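Local coordinates for protein Exo-1,3/1,4-beta-glucanase (Pseudoalteromonas sp., PDB 3RRX) that hydrolyses beta-1,3- and beta-1,4-linked glucans as an exo-acting glucanase of glycoside hydrolase family 3, at residues I128-A133 with E176-D181; V165-R170 with E180-V185; H216-G221 with I242-Y247; S581-K586 with A598-L603. The protein carries 1 engineered substitution. All blocks are in the same frame, centred on the assembly; numbering follows the deposited sequence.

Interaction 1 of 4, residues I128-A133 with E176-D181; sequences IGLGAA and ESYSED. With CA (calcium ion), chain B.
The Y178 ring turns one edge toward the helix of I128-A133. L130 CB lies near the ring plane, 4.1 Å from Y178 CE1, and G131 N sits at the same rim beside CD1. CG of Y178 is anti to the carbonyl carbon (chi1 -64°), and with this torsion the ring edge lies beside L130 CB and G131 N.

The Y178 carbonyl makes a second approach. G131 has no side chain, and Y178 O comes to 3.3 Å from G131 CA with a nearly straight CA-H...O geometry of 173°. S581 OG also hydrogen-bonds this oxygen. At the start of the contact S177 O lies 3.2 Å from I128 CA. I128 N is close too, but its angle is too poor for a hydrogen bond.

Two successive ST turns shape the loop. S179 N donates to S177 OG at 3.3 Å, and D181 N donates to S179 OG at 2.8 Å. S177 OG also pairs with A164 O, and S179 OG with S581 O. The loop then presents E180, whose OE1 binds calcium at 2.3 Å.

The contact is buried in the family 3 N-terminal region. L130 packs on helix 136-151, and Y178 touches M192 of helix 182-197. I128 and A132 rest on W551 of strand 546-551.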
loop_
_atom_site.group_PDB
_atom_site.type_symbol
_atom_site.label_atom_id
_atom_site.label_comp_id
_atom_site.label_asym_id
_atom_site.label_seq_id
_atom_site.Cartn_x
_atom_site.Cartn_y
_atom_site.Cartn_z
ATOM N N ILE A 128 3.506 5.653 -4.713
ATOM C CA ILE A 128 4.404 6.334 -5.647
ATOM C C ILE A 128 4.066 7.839 -5.725
ATOM O O ILE A 128 4.954 8.696 -5.656
ATOM C CB ILE A 128 4.431 5.647 -7.038
ATOM C CG1 ILE A 128 5.367 6.401 -7.989
ATOM C CG2 ILE A 128 3.008 5.545 -7.639
ATOM C CD1 ILE A 128 5.794 5.595 -9.232
ATOM N N GLY A 129 2.777 8.155 -5.828
ATOM C CA GLY A 129 2.319 9.539 -5.819
ATOM C C GLY A 129 2.524 10.253 -4.485
ATOM O O GLY A 129 2.839 11.451 -4.463
ATOM N N LEU A 130 2.334 9.542 -3.371
ATOM C CA LEU A 130 2.619 10.122 -2.059
ATOM C C LEU A 130 4.099 10.501 -1.954
ATOM O O LEU A 130 4.444 11.517 -1.351
ATOM C CB LEU A 130 2.227 9.160 -0.924
ATOM C CG LEU A 130 0.728 8.812 -0.882
ATOM C CD1 LEU A 130 0.400 7.954 0.330
ATOM C CD2 LEU A 130 -0.155 10.072 -0.890
ATOM N N GLY A 131 4.965 9.680 -2.545
ATOM C CA GLY A 131 6.393 9.968 -2.596
ATOM C C GLY A 131 6.661 11.253 -3.373
ATOM O O GLY A 131 7.445 12.096 -2.945
ATOM N N ALA A 132 5.996 11.416 -4.512
ATOM C CA ALA A 132 6.108 12.664 -5.278
ATOM C C ALA A 132 5.713 13.913 -4.467
ATOM O O ALA A 132 6.232 15.016 -4.692
ATOM C CB ALA A 132 5.272 12.583 -6.574
ATOM N N ALA A 133 4.797 13.742 -3.523
ATOM C CA ALA A 133 4.301 14.860 -2.723
ATOM C C ALA A 133 5.358 15.482 -1.801
ATOM O O ALA A 133 5.236 16.645 -1.423
ATOM C CB ALA A 133 3.080 14.423 -1.906
ATOM N N GLU A 176 3.439 0.515 -5.104
ATOM C CA GLU A 176 3.317 0.368 -3.650
ATOM C C GLU A 176 4.514 0.995 -2.918
ATOM O O GLU A 176 4.555 1.024 -1.691
ATOM C CB GLU A 176 3.187 -1.114 -3.274
ATOM C CG GLU A 176 1.977 -1.810 -3.911
ATOM C CD GLU A 176 1.931 -3.304 -3.618
ATOM O OE1 GLU A 176 2.354 -3.712 -2.520
ATOM O OE2 GLU A 176 1.479 -4.078 -4.490
ATOM N N SER A 177 5.487 1.480 -3.689
ATOM C CA SER A 177 6.720 2.061 -3.146
ATOM C C SER A 177 6.692 3.583 -3.247
ATOM O O SER A 177 6.287 4.128 -4.281
ATOM C CB SER A 177 7.926 1.541 -3.935
ATOM O OG SER A 177 9.129 2.199 -3.556
ATOM N N TYR A 178 7.151 4.268 -2.195
ATOM C CA TYR A 178 7.208 5.727 -2.215
ATOM C C TYR A 178 8.269 6.256 -3.191
ATOM O O TYR A 178 8.141 7.363 -3.711
ATOM C CB TYR A 178 7.530 6.290 -0.829
ATOM C CG TYR A 178 6.501 6.022 0.260
ATOM C CD1 TYR A 178 5.216 6.564 0.195
ATOM C CD2 TYR A 178 6.848 5.274 1.391
ATOM C CE1 TYR A 178 4.276 6.340 1.223
ATOM C CE2 TYR A 178 5.919 5.044 2.422
ATOM C CZ TYR A 178 4.639 5.577 2.328
ATOM O OH TYR A 178 3.733 5.344 3.354
ATOM N N SER A 179 9.319 5.480 -3.425
ATOM C CA SER A 179 10.466 6.014 -4.160
ATOM C C SER A 179 11.515 4.963 -4.514
ATOM O O SER A 179 11.640 3.932 -3.846
ATOM C CB SER A 179 11.133 7.120 -3.326
ATOM O OG SER A 179 12.223 7.723 -4.012
ATOM N N GLU A 180 12.280 5.237 -5.568
ATOM C CA GLU A 180 13.485 4.458 -5.861
ATOM C C GLU A 180 14.603 4.823 -4.878
ATOM O O GLU A 180 15.607 4.120 -4.784
ATOM C CB GLU A 180 13.966 4.753 -7.296
ATOM C CG GLU A 180 14.498 6.183 -7.492
ATOM C CD GLU A 180 14.768 6.552 -8.968
ATOM O OE1 GLU A 180 14.102 6.011 -9.872
ATOM O OE2 GLU A 180 15.634 7.408 -9.230
ATOM N N ASP A 181 14.432 5.940 -4.178
ATOM C CA ASP A 181 15.466 6.514 -3.298
ATOM C C ASP A 181 15.283 6.083 -1.841
ATOM O O ASP A 181 14.269 6.408 -1.232
ATOM C CB ASP A 181 15.378 8.049 -3.376
ATOM C CG ASP A 181 16.331 8.764 -2.408
ATOM O OD1 ASP A 181 17.317 8.147 -1.953
ATOM O OD2 ASP A 181 16.097 9.963 -2.120
HETATM CA CA CA B . 14.315 4.028 -11.085
HETATM O O HOH W 1 14.499 2.001 -12.592
HETATM O O HOH W 2 12.424 4.768 -12.434
HETATM O O HOH W 3 12.905 2.441 -9.921
#

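Interaction 2 of 4, residues V165-R170 with E180-V185. With CA (calcium ion), chain B.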
loop_
_atom_site.group_PDB
_atom_site.type_symbol
_atom_site.label_atom_id
_atom_site.label_comp_id
_atom_site.label_asym_id
_atom_site.label_seq_id
_atom_site.Cartn_x
_atom_site.Cartn_y
_atom_site.Cartn_z
ATOM N N VAL A 165 11.873 -0.295 -1.704
ATOM C CA VAL A 165 12.647 0.718 -2.417
ATOM C C VAL A 165 12.892 0.137 -3.805
ATOM O O VAL A 165 13.732 -0.744 -3.986
ATOM C CB VAL A 165 14.003 1.004 -1.715
ATOM C CG1 VAL A 165 14.805 2.082 -2.462
ATOM C CG2 VAL A 165 13.769 1.404 -0.263
ATOM N N VAL A 166 12.122 0.602 -4.779
ATOM C CA VAL A 166 12.026 -0.097 -6.051
ATOM C C VAL A 166 13.062 0.401 -7.048
ATOM O O VAL A 166 13.134 1.599 -7.333
ATOM C CB VAL A 166 10.598 0.009 -6.623
ATOM C CG1 VAL A 166 10.520 -0.590 -8.032
ATOM C CG2 VAL A 166 9.620 -0.700 -5.678
ATOM N N ARG A 167 13.845 -0.538 -7.574
ATOM C CA ARG A 167 14.995 -0.236 -8.423
ATOM C C ARG A 167 14.788 -0.618 -9.893
ATOM O O ARG A 167 15.579 -0.227 -10.751
ATOM C CB ARG A 167 16.241 -0.939 -7.868
ATOM C CG ARG A 167 16.463 -0.693 -6.383
ATOM C CD ARG A 167 16.831 0.760 -6.104
ATOM N NE ARG A 167 18.219 1.027 -6.479
ATOM C CZ ARG A 167 18.839 2.186 -6.283
ATOM N NH1 ARG A 167 18.188 3.205 -5.734
ATOM N NH2 ARG A 167 20.108 2.326 -6.643
ATOM N N ASP A 168 13.732 -1.376 -10.183
ATOM C CA ASP A 168 13.414 -1.780 -11.557
ATOM C C ASP A 168 11.900 -1.702 -11.728
ATOM O O ASP A 168 11.166 -2.499 -11.138
ATOM C CB ASP A 168 13.919 -3.207 -11.827
ATOM C CG ASP A 168 13.836 -3.604 -13.307
ATOM O OD1 ASP A 168 12.858 -3.240 -13.996
ATOM O OD2 ASP A 168 14.761 -4.293 -13.780
ATOM N N ASP A 169 11.440 -0.737 -12.526
ATOM C CA ASP A 169 10.011 -0.422 -12.615
ATOM C C ASP A 169 9.192 -1.472 -13.351
ATOM O O ASP A 169 7.976 -1.355 -13.445
ATOM C CB ASP A 169 9.788 0.950 -13.264
ATOM C CG ASP A 169 10.371 2.076 -12.446
ATOM O OD1 ASP A 169 10.640 1.851 -11.244
ATOM O OD2 ASP A 169 10.563 3.180 -13.002
ATOM N N ARG A 170 9.840 -2.511 -13.857
ATOM C CA ARG A 170 9.089 -3.606 -14.472
ATOM C C ARG A 170 8.240 -4.384 -13.455
ATOM O O ARG A 170 7.293 -5.080 -13.827
ATOM C CB ARG A 170 10.038 -4.551 -15.205
ATOM C CG ARG A 170 10.573 -3.955 -16.526
ATOM C CD ARG A 170 11.595 -4.876 -17.180
ATOM N NE ARG A 170 12.910 -4.796 -16.553
ATOM C CZ ARG A 170 14.003 -5.386 -17.037
ATOM N NH1 ARG A 170 13.933 -6.096 -18.155
ATOM N NH2 ARG A 170 15.164 -5.262 -16.415
ATOM N N GLU A 180 12.280 5.237 -5.568
ATOM C CA GLU A 180 13.485 4.458 -5.861
ATOM C C GLU A 180 14.603 4.823 -4.878
ATOM O O GLU A 180 15.607 4.120 -4.784
ATOM C CB GLU A 180 13.966 4.753 -7.296
ATOM C CG GLU A 180 14.498 6.183 -7.492
ATOM C CD GLU A 180 14.768 6.552 -8.968
ATOM O OE1 GLU A 180 14.102 6.011 -9.872
ATOM O OE2 GLU A 180 15.634 7.408 -9.230
ATOM N N ASP A 181 14.432 5.940 -4.178
ATOM C CA ASP A 181 15.466 6.514 -3.298
ATOM C C ASP A 181 15.283 6.083 -1.841
ATOM O O ASP A 181 14.269 6.408 -1.232
ATOM C CB ASP A 181 15.378 8.049 -3.376
ATOM C CG ASP A 181 16.331 8.764 -2.408
ATOM O OD1 ASP A 181 17.317 8.147 -1.953
ATOM O OD2 ASP A 181 16.097 9.963 -2.120
ATOM N N PRO A 182 16.276 5.376 -1.258
ATOM C CA PRO A 182 16.101 4.942 0.135
ATOM C C PRO A 182 15.933 6.102 1.120
ATOM O O PRO A 182 15.210 5.943 2.100
ATOM C CB PRO A 182 17.377 4.145 0.430
ATOM C CG PRO A 182 18.376 4.606 -0.589
ATOM C CD PRO A 182 17.570 4.953 -1.816
ATOM N N ASP A 183 16.555 7.251 0.856
ATOM C CA ASP A 183 16.461 8.392 1.772
ATOM C C ASP A 183 15.013 8.850 1.956
ATOM O O ASP A 183 14.598 9.198 3.062
ATOM C CB ASP A 183 17.285 9.580 1.270
ATOM C CG ASP A 183 18.785 9.311 1.275
ATOM O OD1 ASP A 183 19.224 8.315 1.892
ATOM O OD2 ASP A 183 19.529 10.114 0.663
ATOM N N LEU A 184 14.257 8.878 0.861
ATOM C CA LEU A 184 12.851 9.283 0.923
ATOM C C LEU A 184 11.999 8.258 1.676
ATOM O O LEU A 184 11.181 8.615 2.526
ATOM C CB LEU A 184 12.295 9.546 -0.493
ATOM C CG LEU A 184 10.836 10.010 -0.628
ATOM C CD1 LEU A 184 10.518 11.084 0.384
ATOM C CD2 LEU A 184 10.566 10.539 -2.045
ATOM N N VAL A 185 12.187 6.979 1.378
ATOM C CA VAL A 185 11.430 5.947 2.088
ATOM C C VAL A 185 11.719 5.997 3.596
ATOM O O VAL A 185 10.812 5.842 4.422
ATOM C CB VAL A 185 11.694 4.535 1.496
ATOM C CG1 VAL A 185 10.999 3.458 2.323
ATOM C CG2 VAL A 185 11.230 4.469 0.032
HETATM CA CA CA B . 14.315 4.028 -11.085
HETATM O O HOH W 3 12.905 2.441 -9.921
HETATM O O HOH W 1 14.499 2.001 -12.592
HETATM O O HOH W 2 12.424 4.768 -12.434
#
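V165 and R167 bring the loop after barrel strand 157-162 against the start of helix 182-197, where D181 is the N-cap. The loop links strand 157-162 of the TIM-barrel-type domain to the helix that follows it.

One direct hydrogen bond crosses the contact. R167 NH1 donates to E180 O at 2.9 Å, with the acceptor in the guanidinium plane. The bond is somewhat bent, at 143°. The arginine chain folds at chi2 and chi3, which brings its end back to the carbonyl although CB points away.

The apolar contacts belong to V165. Its CG1 touches P182 CD, and its CG2 meets V185 CG2, both at 4.0 Å. CG1 also lies against E180 O.

Calcium and its waters tie the two segments together indirectly. E180 OE1 is a direct ligand, as are N594 OD1 and L593 O. Three bound waters donate to the 165-170 loop, at V166 O, R167 O and both carboxylate oxygens of D169. E180 OE2 is hydrogen-bonded by S583 OG and L595 N.

Within the loop, R170 grips D168 side-on in a salt bridge. At the helix start D183 N reaches D181 OD1 at 3.0 Å, from above the carboxylate plane.

Interaction 3 of 4, residues H216-G221 with I242-Y247; sequences HFVGDG and IHSAGY
F217 and Y247 form a T-shaped pair inside a beta-alpha-beta crossover of the barrel. F217 ends strand 211-217, and Y247 lies on helix 245-252, before the neighbouring parallel strand 257-260. The edge of F217 faces the Y247 ring, with planes at 80° and centroids 5.2 Å apart. F217 CD1 does the touching, 3.7 Å from Y247 CD2, and it is displaced toward the rim of the tyrosine ring.

The other end of Y247 lies against the strand backbone. Its OH is 3.1 Å from F217 N, but the angle rules out a hydrogen bond there. The hydroxyl is instead hydrogen-bonded to A214 O, three residues before F217 in the same strand.

Further along, V218 CG2 is anti to the backbone N (CG1 at chi1 60°). In that position it meets S244 OG at 3.5 Å, and S244 OG is itself paired with L239 O. H243 packs obliquely on the two glycines. Its CB lies beside G219 CA, and its CE1 is 3.7 Å from G221 C.

The next shell packs around these groups. The peptide bonds before H216 and V218 are both cis, and they probably redirect the chain at the end of the strand. V218 CB lies over the centre of one F217 face. L277, V280 and L281 of helix 274-284 also touch F217. I242 CG2 covers one face of H243.

Two waters bridge the polar atoms. One takes G219 N and donates to H243 O. The other accepts from G221 N at 2.9 Å and lies 2.9 Å from H243 ND1.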
loop_
_atom_site.group_PDB
_atom_site.type_symbol
_atom_site.label_atom_id
_atom_site.label_comp_id
_atom_site.label_asym_id
_atom_site.label_seq_id
_atom_site.Cartn_x
_atom_site.Cartn_y
_atom_site.Cartn_z
ATOM N N HIS A 216 7.859 -5.037 3.169
ATOM C CA HIS A 216 8.115 -6.435 3.504
ATOM C C HIS A 216 9.619 -6.557 3.734
ATOM O O HIS A 216 10.411 -5.930 3.027
ATOM C CB HIS A 216 7.774 -7.353 2.328
ATOM C CG HIS A 216 6.331 -7.348 1.935
ATOM N ND1 HIS A 216 5.789 -6.398 1.096
ATOM C CD2 HIS A 216 5.321 -8.200 2.241
ATOM C CE1 HIS A 216 4.503 -6.652 0.919
ATOM N NE2 HIS A 216 4.197 -7.745 1.598
ATOM N N PHE A 217 10.028 -7.376 4.693
ATOM C CA PHE A 217 11.449 -7.555 4.974
ATOM C C PHE A 217 11.936 -8.794 4.235
ATOM O O PHE A 217 11.550 -9.900 4.612
ATOM C CB PHE A 217 11.646 -7.733 6.493
ATOM C CG PHE A 217 13.067 -7.570 6.936
ATOM C CD1 PHE A 217 13.571 -6.318 7.235
ATOM C CD2 PHE A 217 13.908 -8.670 7.039
ATOM C CE1 PHE A 217 14.895 -6.160 7.621
ATOM C CE2 PHE A 217 15.229 -8.521 7.431
ATOM C CZ PHE A 217 15.727 -7.268 7.724
ATOM N N VAL A 218 12.781 -8.657 3.203
ATOM C CA VAL A 218 13.407 -7.406 2.770
ATOM C C VAL A 218 13.923 -7.609 1.335
ATOM O O VAL A 218 14.173 -8.747 0.921
ATOM C CB VAL A 218 14.630 -7.047 3.666
ATOM C CG1 VAL A 218 15.692 -8.148 3.601
ATOM C CG2 VAL A 218 15.253 -5.714 3.245
ATOM N N GLY A 219 14.061 -6.520 0.582
ATOM C CA GLY A 219 14.659 -6.560 -0.746
ATOM C C GLY A 219 13.706 -6.859 -1.900
ATOM O O GLY A 219 14.143 -7.098 -3.032
ATOM N N ASP A 220 12.403 -6.837 -1.638
ATOM C CA ASP A 220 11.432 -7.186 -2.678
ATOM C C ASP A 220 11.412 -6.184 -3.847
ATOM O O ASP A 220 10.942 -6.501 -4.939
ATOM C CB ASP A 220 10.024 -7.422 -2.085
ATOM C CG ASP A 220 9.530 -6.259 -1.238
ATOM O OD1 ASP A 220 10.333 -5.376 -0.860
ATOM O OD2 ASP A 220 8.320 -6.237 -0.926
ATOM N N GLY A 221 11.937 -4.985 -3.620
ATOM C CA GLY A 221 12.074 -4.001 -4.686
ATOM C C GLY A 221 13.392 -4.090 -5.449
ATOM O O GLY A 221 13.704 -3.222 -6.265
ATOM N N ILE A 242 20.426 0.132 0.722
ATOM C CA ILE A 242 19.360 0.467 -0.219
ATOM C C ILE A 242 17.988 -0.021 0.248
ATOM O O ILE A 242 17.044 0.755 0.292
ATOM C CB ILE A 242 19.637 -0.063 -1.631
ATOM C CG1 ILE A 242 20.983 0.467 -2.140
ATOM C CG2 ILE A 242 18.513 0.355 -2.595
ATOM C CD1 ILE A 242 21.305 0.027 -3.544
ATOM N N HIS A 243 17.877 -1.296 0.606
ATOM C CA HIS A 243 16.547 -1.898 0.758
ATOM C C HIS A 243 15.961 -1.877 2.169
ATOM O O HIS A 243 14.764 -2.134 2.357
ATOM C CB HIS A 243 16.548 -3.307 0.156
ATOM C CG HIS A 243 16.792 -3.302 -1.323
ATOM N ND1 HIS A 243 15.806 -2.982 -2.236
ATOM C CD2 HIS A 243 17.919 -3.509 -2.045
ATOM C CE1 HIS A 243 16.312 -3.018 -3.458
ATOM N NE2 HIS A 243 17.595 -3.329 -3.369
ATOM N N SER A 244 16.791 -1.540 3.153
ATOM C CA SER A 244 16.376 -1.620 4.553
ATOM C C SER A 244 16.081 -0.267 5.192
ATOM O O SER A 244 15.647 -0.199 6.341
ATOM C CB SER A 244 17.445 -2.360 5.363
ATOM O OG SER A 244 17.623 -3.669 4.843
ATOM N N ALA A 245 16.293 0.803 4.442
ATOM C CA ALA A 245 16.179 2.158 4.978
ATOM C C ALA A 245 14.835 2.452 5.646
ATOM O O ALA A 245 14.785 3.104 6.690
ATOM C CB ALA A 245 16.460 3.169 3.886
ATOM N N GLY A 246 13.744 1.987 5.037
ATOM C CA GLY A 246 12.423 2.156 5.622
ATOM C C GLY A 246 12.282 1.446 6.958
ATOM O O GLY A 246 11.529 1.886 7.833
ATOM N N TYR A 247 12.990 0.331 7.126
ATOM C CA TYR A 247 12.897 -0.408 8.382
ATOM C C TYR A 247 13.648 0.286 9.511
ATOM O O TYR A 247 13.303 0.121 10.673
ATOM C CB TYR A 247 13.348 -1.868 8.215
ATOM C CG TYR A 247 12.241 -2.693 7.619
ATOM C CD1 TYR A 247 11.176 -3.083 8.406
ATOM C CD2 TYR A 247 12.222 -3.025 6.266
ATOM C CE1 TYR A 247 10.124 -3.802 7.894
ATOM C CE2 TYR A 247 11.147 -3.764 5.727
ATOM C CZ TYR A 247 10.109 -4.144 6.561
ATOM O OH TYR A 247 9.011 -4.862 6.110
HETATM O O HOH W 4 13.073 -3.841 1.030
HETATM O O HOH W 5 12.968 -3.153 -1.694
#

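Interaction 4 of 4, residues S581-K586 with A598-L603; sequences SFSWPK and ADYDPL
K586 and D601 reach each other through matched first torsions. CG is anti to the backbone N in both, at chi1 172° in K586 and -172° in D601. The lysine runs extended to CD and then bends at chi3 (-66°), which brings NZ round to the carboxylate. The salt bridge measures 2.9 Å from K586 NZ to D601 OD1. NZ comes from the syn side, well out of the carboxylate plane. The lysine also makes a weak hydrogen bond to a water that lies near L603 O.

Y600 and S583 meet at the other end. Y600 OH donates to S583 OG over a short 2.5 Å, with the serine oxygen in the plane of the ring. One face of that ring is covered by P602 CD, 3.6 Å above its centre. S583 OG also pairs with E180 OE2, and Y600 OH with Y606 N. S583 is thus a second-shell residue behind the calcium ligand E180, and Y600 holds it from the next shell.

A backbone bond also joins the segments. L603 N donates to W584 O at 2.8 Å, and P602 CB lies 3.5 Å from the same oxygen. The W584 and L603 side chains run side by side, touching at 4.2 Å between W584 CD1 and L603 CD2. L603 CB also packs on K586 CB. Q590 bonds both segments, at K586 N and D601 O.

The pair of loops follows helix 558-564 in the C-terminal family region. W584 rests on A549 and W551 of strand 546-551, while L603 lies on N538 and L541 of helix 538-542.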
loop_
_atom_site.group_PDB
_atom_site.type_symbol
_atom_site.label_atom_id
_atom_site.label_comp_id
_atom_site.label_asym_id
_atom_site.label_seq_id
_atom_site.Cartn_x
_atom_site.Cartn_y
_atom_site.Cartn_z
ATOM N N SER A 581 9.634 11.037 -7.707
ATOM C CA SER A 581 10.326 10.158 -6.763
ATOM C C SER A 581 10.874 8.898 -7.434
ATOM O O SER A 581 11.502 8.067 -6.777
ATOM C CB SER A 581 9.405 9.767 -5.596
ATOM O OG SER A 581 8.340 8.953 -6.043
ATOM N N PHE A 582 10.616 8.765 -8.737
ATOM C CA PHE A 582 11.198 7.722 -9.582
ATOM C C PHE A 582 11.721 8.413 -10.843
ATOM O O PHE A 582 11.064 9.312 -11.371
ATOM C CB PHE A 582 10.136 6.679 -10.000
ATOM C CG PHE A 582 9.769 5.699 -8.903
ATOM C CD1 PHE A 582 10.306 4.415 -8.888
ATOM C CD2 PHE A 582 8.898 6.068 -7.899
ATOM C CE1 PHE A 582 9.974 3.513 -7.881
ATOM C CE2 PHE A 582 8.547 5.179 -6.888
ATOM C CZ PHE A 582 9.087 3.896 -6.877
ATOM N N SER A 583 12.886 7.999 -11.328
ATOM C CA SER A 583 13.444 8.609 -12.538
ATOM C C SER A 583 12.635 8.222 -13.776
ATOM O O SER A 583 12.205 7.070 -13.904
ATOM C CB SER A 583 14.896 8.181 -12.722
ATOM O OG SER A 583 15.689 8.549 -11.607
ATOM N N TRP A 584 12.459 9.168 -14.697
ATOM C CA TRP A 584 11.666 8.928 -15.904
ATOM C C TRP A 584 12.566 8.614 -17.103
ATOM O O TRP A 584 13.483 9.379 -17.411
ATOM C CB TRP A 584 10.788 10.147 -16.214
ATOM C CG TRP A 584 9.594 9.791 -17.042
ATOM C CD1 TRP A 584 9.563 9.555 -18.394
ATOM C CD2 TRP A 584 8.254 9.621 -16.571
ATOM N NE1 TRP A 584 8.279 9.250 -18.788
ATOM C CE2 TRP A 584 7.461 9.277 -17.683
ATOM C CE3 TRP A 584 7.649 9.722 -15.311
ATOM C CZ2 TRP A 584 6.092 9.045 -17.575
ATOM C CZ3 TRP A 584 6.299 9.489 -15.203
ATOM C CH2 TRP A 584 5.529 9.149 -16.329
ATOM N N PRO A 585 12.310 7.477 -17.776
ATOM C CA PRO A 585 13.192 6.963 -18.832
ATOM C C PRO A 585 13.103 7.733 -20.158
ATOM O O PRO A 585 12.027 8.152 -20.573
ATOM C CB PRO A 585 12.694 5.525 -19.027
ATOM C CG PRO A 585 11.210 5.610 -18.670
ATOM C CD PRO A 585 11.170 6.575 -17.512
ATOM N N LYS A 586 14.253 7.891 -20.808
ATOM C CA LYS A 586 14.359 8.534 -22.120
ATOM C C LYS A 586 14.314 7.506 -23.253
ATOM O O LYS A 586 13.939 7.822 -24.380
ATOM C CB LYS A 586 15.678 9.309 -22.167
ATOM C CG LYS A 586 16.057 9.899 -23.498
ATOM C CD LYS A 586 17.449 10.516 -23.394
ATOM C CE LYS A 586 17.453 11.707 -22.446
ATOM N NZ LYS A 586 18.769 12.419 -22.435
ATOM N N ALA A 598 25.932 5.576 -11.819
ATOM C CA ALA A 598 27.163 6.061 -12.439
ATOM C C ALA A 598 26.867 6.716 -13.785
ATOM O O ALA A 598 27.261 7.853 -14.033
ATOM C CB ALA A 598 28.169 4.923 -12.599
ATOM N N ASP A 599 26.171 5.992 -14.652
ATOM C CA ASP A 599 25.709 6.560 -15.910
ATOM C C ASP A 599 24.230 6.901 -15.765
ATOM O O ASP A 599 23.377 6.013 -15.828
ATOM C CB ASP A 599 25.917 5.571 -17.058
ATOM C CG ASP A 599 25.496 6.141 -18.404
ATOM O OD1 ASP A 599 25.634 7.368 -18.609
ATOM O OD2 ASP A 599 25.024 5.360 -19.257
ATOM N N TYR A 600 23.931 8.180 -15.544
ATOM C CA TYR A 600 22.556 8.603 -15.247
ATOM C C TYR A 600 22.040 9.557 -16.309
ATOM O O TYR A 600 22.360 10.744 -16.284
ATOM C CB TYR A 600 22.493 9.270 -13.867
ATOM C CG TYR A 600 21.092 9.590 -13.366
ATOM C CD1 TYR A 600 20.741 10.889 -13.021
ATOM C CD2 TYR A 600 20.128 8.591 -13.233
ATOM C CE1 TYR A 600 19.467 11.192 -12.555
ATOM C CE2 TYR A 600 18.845 8.881 -12.763
ATOM C CZ TYR A 600 18.522 10.187 -12.433
ATOM O OH TYR A 600 17.265 10.502 -11.974
ATOM N N ASP A 601 21.221 9.035 -17.225
ATOM C CA ASP A 601 20.734 9.802 -18.369
ATOM C C ASP A 601 19.202 9.725 -18.518
ATOM O O ASP A 601 18.697 9.220 -19.524
ATOM C CB ASP A 601 21.410 9.277 -19.645
ATOM C CG ASP A 601 21.120 10.132 -20.867
ATOM O OD1 ASP A 601 20.803 11.332 -20.712
ATOM O OD2 ASP A 601 21.225 9.597 -21.992
ATOM N N PRO A 602 18.457 10.228 -17.520
ATOM C CA PRO A 602 16.990 10.147 -17.569
ATOM C C PRO A 602 16.387 11.204 -18.490
ATOM O O PRO A 602 17.048 12.193 -18.793
ATOM C CB PRO A 602 16.588 10.467 -16.129
ATOM C CG PRO A 602 17.653 11.433 -15.674
ATOM C CD PRO A 602 18.933 10.930 -16.314
ATOM N N LEU A 603 15.147 11.003 -18.925
ATOM C CA LEU A 603 14.427 12.069 -19.606
ATOM C C LEU A 603 14.150 13.179 -18.604
ATOM O O LEU A 603 14.409 14.351 -18.868
ATOM C CB LEU A 603 13.104 11.561 -20.181
ATOM C CG LEU A 603 12.287 12.617 -20.926
ATOM C CD1 LEU A 603 13.106 13.209 -22.078
ATOM C CD2 LEU A 603 10.977 12.039 -21.449
HETATM O O HOH W 6 16.771 14.569 -20.796
#

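In the fold
Interactions 1 and 2 share E180 and D181, and their centres are 8 Å apart. They meet through S177 CB and V166 CG2 at 3.3 Å. Interaction 3 continues the barrel side: R167 N to G221 O is 3.0 Å, a probable hydrogen bond. Interaction 4 comes from the C-terminal family region. It reaches the barrel loops through E180 OE2 and S583 OG at 2.6 Å, and through Y178 O and S581 OG at 2.8 Å. Calcium lies at this join, with E180 from one region and L593 and N594 from the other. Interaction 3 is farther off, its centre about 22 Å from that of interaction 4.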